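Local atomic coordinates of ionotropic glutamate receptor bacterial homologue (Nostoc punctiforme, PDB entry 2PYY), a protein that binds L-glutamate through its ligand-binding core and, as a bacterial homologue of ionotropic glutamate receptors, probably couples this binding to opening of an ion channel. Residues V114-A119 and K150-V155. Residues are numbered along the deposited sequence; the frame is centred on the assembly and turned at random.
Sequences VVATTA and KKADAV. With GLU (glutamic acid), chain E.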
loop_
_atom_site.group_PDB
_atom_site.type_symbol
_atom_site.label_atom_id
_atom_site.label_comp_id
_atom_site.label_asym_id
_atom_site.label_seq_id
_atom_site.Cartn_x
_atom_site.Cartn_y
_atom_site.Cartn_z
ATOM N N VAL B 114 21.056 2.750 5.199
ATOM C CA VAL B 114 20.511 1.392 5.255
ATOM C C VAL B 114 19.406 1.339 6.311
ATOM O O VAL B 114 19.659 1.560 7.496
ATOM C CB VAL B 114 21.588 0.360 5.647
ATOM C CG1 VAL B 114 20.944 -1.005 5.844
ATOM C CG2 VAL B 114 22.663 0.285 4.561
ATOM N N VAL B 115 18.187 1.040 5.874
ATOM C CA VAL B 115 17.037 0.972 6.772
ATOM C C VAL B 115 16.492 -0.447 6.930
ATOM O O VAL B 115 16.190 -1.106 5.944
ATOM C CB VAL B 115 15.913 1.879 6.258
ATOM C CG1 VAL B 115 14.715 1.798 7.188
ATOM C CG2 VAL B 115 16.423 3.307 6.149
ATOM N N ALA B 116 16.367 -0.906 8.172
ATOM C CA ALA B 116 15.857 -2.244 8.451
ATOM C C ALA B 116 14.349 -2.256 8.657
ATOM O O ALA B 116 13.768 -1.303 9.178
ATOM C CB ALA B 116 16.541 -2.812 9.675
ATOM N N THR B 117 13.721 -3.346 8.229
ATOM C CA THR B 117 12.286 -3.525 8.376
ATOM C C THR B 117 11.973 -4.991 8.072
ATOM O O THR B 117 12.869 -5.765 7.712
ATOM C CB THR B 117 11.493 -2.583 7.423
ATOM O OG1 THR B 117 10.116 -2.551 7.820
ATOM C CG2 THR B 117 11.588 -3.059 5.980
ATOM N N THR B 118 10.713 -5.377 8.223
ATOM C CA THR B 118 10.328 -6.759 7.961
ATOM C C THR B 118 10.204 -7.049 6.470
ATOM O O THR B 118 9.792 -6.196 5.689
ATOM C CB THR B 118 8.988 -7.133 8.655
ATOM O OG1 THR B 118 7.945 -6.280 8.185
ATOM C CG2 THR B 118 9.108 -6.990 10.166
ATOM N N ALA B 119 10.579 -8.264 6.082
ATOM C CA ALA B 119 10.493 -8.682 4.694
ATOM C C ALA B 119 9.006 -8.781 4.340
ATOM O O ALA B 119 8.206 -9.257 5.149
ATOM C CB ALA B 119 11.182 -10.055 4.510
ATOM N N LYS B 150 23.917 -1.800 14.926
ATOM C CA LYS B 150 24.334 -0.787 13.974
ATOM C C LYS B 150 24.404 -1.302 12.545
ATOM O O LYS B 150 24.849 -0.592 11.642
ATOM C CB LYS B 150 25.675 -0.180 14.381
ATOM C CG LYS B 150 25.534 1.072 15.218
ATOM C CD LYS B 150 26.844 1.837 15.284
ATOM C CE LYS B 150 26.623 3.276 15.745
ATOM N NZ LYS B 150 25.974 3.354 17.089
ATOM N N LYS B 151 23.964 -2.538 12.333
ATOM C CA LYS B 151 23.959 -3.108 10.987
ATOM C C LYS B 151 23.112 -2.189 10.120
ATOM O O LYS B 151 23.342 -2.043 8.919
ATOM C CB LYS B 151 23.351 -4.514 10.990
ATOM C CG LYS B 151 24.018 -5.482 11.943
ATOM C CD LYS B 151 23.429 -6.879 11.812
ATOM C CE LYS B 151 24.076 -7.846 12.796
ATOM N NZ LYS B 151 23.716 -9.265 12.512
ATOM N N ALA B 152 22.122 -1.568 10.748
ATOM C CA ALA B 152 21.235 -0.643 10.060
ATOM C C ALA B 152 21.360 0.712 10.745
ATOM O O ALA B 152 21.622 0.786 11.944
ATOM C CB ALA B 152 19.795 -1.143 10.130
ATOM N N ASP B 153 21.161 1.773 9.972
ATOM C CA ASP B 153 21.252 3.144 10.462
ATOM C C ASP B 153 19.932 3.578 11.096
ATOM O O ASP B 153 19.906 4.355 12.056
ATOM C CB ASP B 153 21.586 4.077 9.297
ATOM C CG ASP B 153 22.860 3.674 8.572
ATOM O OD1 ASP B 153 22.893 3.770 7.321
ATOM O OD2 ASP B 153 23.822 3.273 9.265
ATOM N N ALA B 154 18.843 3.070 10.533
ATOM C CA ALA B 154 17.508 3.386 11.008
ATOM C C ALA B 154 16.542 2.243 10.721
ATOM O O ALA B 154 16.892 1.260 10.068
ATOM C CB ALA B 154 17.004 4.651 10.331
ATOM N N VAL B 155 15.322 2.393 11.222
ATOM C CA VAL B 155 14.259 1.422 11.014
ATOM C C VAL B 155 13.000 2.179 10.590
ATOM O O VAL B 155 12.684 3.231 11.143
ATOM C CB VAL B 155 13.936 0.646 12.309
ATOM C CG1 VAL B 155 12.706 -0.220 12.104
ATOM C CG2 VAL B 155 15.112 -0.196 12.733
HETATM N N GLU E . 1.268 -3.048 8.159
HETATM C CA GLU E . 2.373 -3.850 7.557
HETATM C C GLU E . 1.895 -4.499 6.261
HETATM O O GLU E . 0.671 -4.714 6.136
HETATM C CB GLU E . 2.823 -4.941 8.530
HETATM C CG GLU E . 4.034 -5.739 8.054
HETATM C CD GLU E . 4.365 -6.914 8.965
HETATM O OE1 GLU E . 5.451 -7.506 8.800
HETATM O OE2 GLU E . 3.535 -7.246 9.839
HETATM O OXT GLU E . 2.741 -4.788 5.391
#
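Asp-153 grips both polar backbone atoms of Val-114. Its amide N donates to Val-114 O (2.9 Å). Its OD1 accepts from Val-114 N at 3.0 Å, the donor coming from above the carboxylate plane, 36° out of it. Because CG of Asp-153 stands beside its own backbone N (chi1 -56°), the carboxylate turns back to the strand that the amide already holds. Ala-154 N adds a weak bond to Val-114 O. An alanine in place of this aspartate would probably leave Val-114 N without this acceptor and Val-114 held through its carbonyl alone in this pairing. Further along, Ala-116 N bonds Ala-154 O (2.9 Å), and Val-155 CA approaches Ala-116 O in a CA-H...O contact.

Packing is tightest where the CB atoms of Ala-116 and Ala-152 meet at 3.7 Å, both also touching Ala-146 of helix 140-148. On the face with Val-115 and Ala-154, CG2 of Val-115 stands 4.4 Å from CB of Ala-154. By contrast, the Val-114 end is partly exposed and Lys-151 leads its amine away, though Leu-135 and Val-114 of a second subunit pack here.

Beyond the paired residues, Thr-118 OG1 donates to OE1 of the bound glutamate (2.8 Å). Parallel strands 114-118 and 154-158, joined by helix 122-129, strand 133-137 and helix 140-148, are characteristic of a lobe of the periplasmic-binding-protein fold.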